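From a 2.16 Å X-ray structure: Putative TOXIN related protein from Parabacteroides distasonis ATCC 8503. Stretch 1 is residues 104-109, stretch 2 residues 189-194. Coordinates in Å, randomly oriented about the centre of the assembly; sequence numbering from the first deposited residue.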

ATOM      1  N   ASP A 104      16.000   9.308  -2.690  1.00 45.38           N
ATOM      2  CA  ASP A 104      15.708  10.370  -1.764  1.00 45.20           C
ATOM      3  C   ASP A 104      15.165   9.748  -0.470  1.00 44.53           C
ATOM      4  O   ASP A 104      14.139   9.082  -0.488  1.00 43.40           O
ATOM      5  N   PRO A 105      15.844   9.991   0.652  1.00 44.16           N
ATOM      6  CA  PRO A 105      15.451   9.301   1.859  1.00 44.02           C
ATOM      7  C   PRO A 105      14.038   9.596   2.357  1.00 43.08           C
ATOM      8  O   PRO A 105      13.441  10.624   2.062  1.00 42.74           O
ATOM      9  N   VAL A 106      13.499   8.630   3.076  1.00 43.33           N
ATOM     10  CA  VAL A 106      12.235   8.759   3.783  1.00 42.68           C
ATOM     11  C   VAL A 106      12.399   8.253   5.218  1.00 44.39           C
ATOM     12  O   VAL A 106      13.408   7.612   5.583  1.00 44.09           O
ATOM     13  N   SER A 107      11.349   8.481   5.991  1.00 45.27           N
ATOM     14  CA  SER A 107      11.221   7.998   7.356  1.00 46.23           C
ATOM     15  C   SER A 107      10.023   7.013   7.457  1.00 45.68           C
ATOM     16  O   SER A 107       8.899   7.378   7.109  1.00 45.71           O
ATOM     17  N   ILE A 108      10.257   5.769   7.863  1.00 44.48           N
ATOM     18  CA  ILE A 108       9.168   4.842   8.162  1.00 43.43           C
ATOM     19  C   ILE A 108       9.361   4.226   9.578  1.00 43.53           C
ATOM     20  O   ILE A 108      10.347   3.595   9.837  1.00 44.81           O
ATOM     21  N   TYR A 109       8.440   4.439  10.492  1.00 42.69           N
ATOM     22  CA  TYR A 109       8.558   3.840  11.796  1.00 42.58           C
ATOM     23  C   TYR A 109       7.963   2.446  11.722  1.00 43.02           C
ATOM     24  O   TYR A 109       7.159   2.127  10.838  1.00 42.20           O
ATOM     25  N   ASN A 189      13.260  -3.248   1.836  1.00 41.49           N
ATOM     26  CA  ASN A 189      14.293  -2.261   1.999  1.00 43.24           C
ATOM     27  C   ASN A 189      13.813  -0.863   1.602  1.00 45.62           C
ATOM     28  O   ASN A 189      12.976  -0.706   0.687  1.00 45.71           O
ATOM     29  N   TYR A 190      14.289   0.146   2.327  1.00 47.41           N
ATOM     30  CA  TYR A 190      14.004   1.558   2.022  1.00 49.36           C
ATOM     31  C   TYR A 190      15.208   2.358   2.469  1.00 50.30           C
ATOM     32  O   TYR A 190      16.026   1.842   3.221  1.00 51.09           O
ATOM     33  N   TRP A 191      15.319   3.600   2.020  1.00 51.69           N
ATOM     34  CA  TRP A 191      16.478   4.431   2.326  1.00 53.16           C
ATOM     35  C   TRP A 191      16.102   5.609   3.174  1.00 52.34           C
ATOM     36  O   TRP A 191      15.072   6.257   2.960  1.00 50.99           O
ATOM     37  N   THR A 192      16.940   5.828   4.187  1.00 51.78           N
ATOM     38  CA  THR A 192      16.738   6.859   5.169  1.00 51.80           C
ATOM     39  C   THR A 192      17.965   7.746   5.192  1.00 51.81           C
ATOM     40  O   THR A 192      18.935   7.500   4.475  1.00 50.41           O
ATOM     41  N   SER A 193      17.891   8.783   6.019  1.00 52.81           N
ATOM     42  CA  SER A 193      18.966   9.745   6.179  1.00 54.17           C
ATOM     43  C   SER A 193      20.177   9.108   6.860  1.00 54.77           C
ATOM     44  O   SER A 193      21.282   9.602   6.726  1.00 55.68           O
ATOM     45  N   GLU A 194      19.961   8.023   7.596  1.00 55.58           N
ATOM     46  CA  GLU A 194      21.072   7.243   8.172  1.00 56.35           C
ATOM     47  C   GLU A 194      21.279   5.908   7.423  1.00 55.46           C
ATOM     48  O   GLU A 194      21.779   4.958   7.995  1.00 55.24           O
TER

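Stretch 2 enters this contact as a strand and leaves it as a loop. It meets stretch 1 at a steep angle, with the end-to-end directions 114° apart. Asn189 is out of reach of the other stretch; its side chain takes the m rotamer.

Tyr190 points toward stretch 1 with chi1 p and is buried. Ile108 also points in, with chi1 m and chi2 t. This carries its terminal methyl over one face of the tyrosine ring. Ile108 CD1 lies 4.0 Å from the centroid of the Tyr190 ring, 20° off the normal, a CH-pi contact. The closest ring carbon is Tyr190 CG, 3.8 Å from Ile108 CD1. Val106, an m rotamer set sideways, adds a looser apolar contact, with its CG2 4.2 Å from Tyr190 CD2. The Tyr190 OH comes within 3.6 Å of Ile108 O, but no hydrogen bond joins them.

Trp191 has chi1 m. Its CB leaves sideways and the indole leads away, so the backbone makes the contact. Val106 N donates to Trp191 O at 2.8 Å, nearly straight at 169°. This is the only hydrogen bond between the stretches. The same carbonyl takes a CA-H...O contact from Pro105 CA, with Trp191 O at 3.3 Å.

Thr192 points away overall, with chi1 p, yet it packs closely. Its CG2 is 3.4 Å from Val106 O, and its CA makes a CA-H...O contact with that oxygen, also at 3.4 Å. Pro105, C-gamma endo, points toward this segment and sets its CB 3.4 Å from Thr192 C. Within stretch 2, Thr192 OG1 accepts a weak hydrogen bond from Glu194 N at 3.2 Å.

Ser193, chi1 p, is sideways and exposed. Its backbone N lies 3.5 Å from Pro105 CB. Glu194 points away and does not touch stretch 1.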

ATOM      1  CB  ASP A 104      14.707  11.328  -2.382  1.00 45.25           C
ATOM      2  CG  ASP A 104      15.333  12.174  -3.476  1.00 47.50           C
ATOM      3  OD1 ASP A 104      16.386  12.782  -3.215  1.00 48.15           O
ATOM      4  OD2 ASP A 104      14.766  12.231  -4.581  1.00 48.18           O
ATOM      5  CB  PRO A 105      16.540   9.713   2.876  1.00 44.26           C
ATOM      6  CG  PRO A 105      17.018  11.038   2.381  1.00 44.62           C
ATOM      7  CD  PRO A 105      16.998  10.882   0.879  1.00 44.60           C
ATOM      8  CB  VAL A 106      11.133   7.928   3.100  1.00 42.65           C
ATOM      9  CG1 VAL A 106      10.952   8.332   1.559  1.00 41.44           C
ATOM     10  CG2 VAL A 106      11.413   6.440   3.265  1.00 39.31           C
ATOM     11  CB  SER A 107      10.930   9.232   8.193  1.00 46.12           C
ATOM     12  OG  SER A 107      10.891   8.922   9.536  1.00 50.74           O
ATOM     13  CB  ILE A 108       9.090   3.719   7.133  1.00 43.35           C
ATOM     14  CG1 ILE A 108       9.017   4.257   5.675  1.00 42.95           C
ATOM     15  CG2 ILE A 108       7.876   2.855   7.360  1.00 40.79           C
ATOM     16  CD1 ILE A 108       9.151   3.151   4.620  1.00 38.24           C
ATOM     17  CB  TYR A 109       7.843   4.652  12.827  1.00 42.16           C
ATOM     18  CG  TYR A 109       8.586   5.900  13.162  1.00 44.69           C
ATOM     19  CD1 TYR A 109       8.622   7.007  12.273  1.00 45.08           C
ATOM     20  CD2 TYR A 109       9.312   5.976  14.334  1.00 44.13           C
ATOM     21  CE1 TYR A 109       9.350   8.168  12.606  1.00 46.60           C
ATOM     22  CE2 TYR A 109      10.008   7.099  14.662  1.00 47.17           C
ATOM     23  CZ  TYR A 109      10.036   8.202  13.803  1.00 46.83           C
ATOM     24  OH  TYR A 109      10.789   9.276  14.218  1.00 48.68           O
ATOM     25  CB  ASN A 189      15.493  -2.678   1.139  1.00 43.21           C
ATOM     26  CG  ASN A 189      16.128  -3.961   1.639  1.00 44.92           C
ATOM     27  OD1 ASN A 189      16.505  -4.029   2.787  1.00 50.02           O
ATOM     28  ND2 ASN A 189      16.185  -4.975   0.825  1.00 43.48           N
ATOM     29  CB  TYR A 190      12.727   2.038   2.730  1.00 49.89           C
ATOM     30  CG  TYR A 190      12.769   1.913   4.222  1.00 50.73           C
ATOM     31  CD1 TYR A 190      12.568   0.698   4.831  1.00 53.55           C
ATOM     32  CD2 TYR A 190      12.999   3.019   5.029  1.00 53.57           C
ATOM     33  CE1 TYR A 190      12.628   0.568   6.192  1.00 54.76           C
ATOM     34  CE2 TYR A 190      13.060   2.895   6.389  1.00 55.74           C
ATOM     35  CZ  TYR A 190      12.861   1.669   6.964  1.00 56.50           C
ATOM     36  OH  TYR A 190      12.912   1.525   8.340  1.00 60.35           O
ATOM     37  CB  TRP A 191      17.223   4.855   1.060  1.00 54.52           C
ATOM     38  CG  TRP A 191      17.894   3.657   0.522  1.00 63.30           C
ATOM     39  CD1 TRP A 191      19.101   3.098   0.934  1.00 68.45           C
ATOM     40  CD2 TRP A 191      17.342   2.750  -0.435  1.00 70.79           C
ATOM     41  NE1 TRP A 191      19.328   1.914   0.254  1.00 70.81           N
ATOM     42  CE2 TRP A 191      18.268   1.685  -0.593  1.00 72.27           C
ATOM     43  CE3 TRP A 191      16.153   2.731  -1.177  1.00 71.18           C
ATOM     44  CZ2 TRP A 191      18.037   0.636  -1.479  1.00 73.81           C
ATOM     45  CZ3 TRP A 191      15.939   1.684  -2.055  1.00 72.48           C
ATOM     46  CH2 TRP A 191      16.870   0.666  -2.208  1.00 72.10           C
ATOM     47  CB  THR A 192      16.506   6.266   6.582  1.00 51.56           C
ATOM     48  OG1 THR A 192      17.746   5.780   7.121  1.00 52.69           O
ATOM     49  CG2 THR A 192      15.519   5.145   6.519  1.00 50.57           C
ATOM     50  CB  SER A 193      18.474  10.919   7.017  1.00 54.21           C
ATOM     51  OG  SER A 193      18.110  10.457   8.308  1.00 54.47           O
ATOM     52  CB  GLU A 194      20.885   7.036   9.691  1.00 56.82           C
ATOM     53  CG  GLU A 194      19.622   6.275  10.147  1.00 59.45           C
ATOM     54  CD  GLU A 194      19.325   6.504  11.648  1.00 65.35           C
ATOM     55  OE1 GLU A 194      18.932   7.648  11.998  1.00 68.11           O
ATOM     56  OE2 GLU A 194      19.497   5.557  12.480  1.00 67.42           O
TER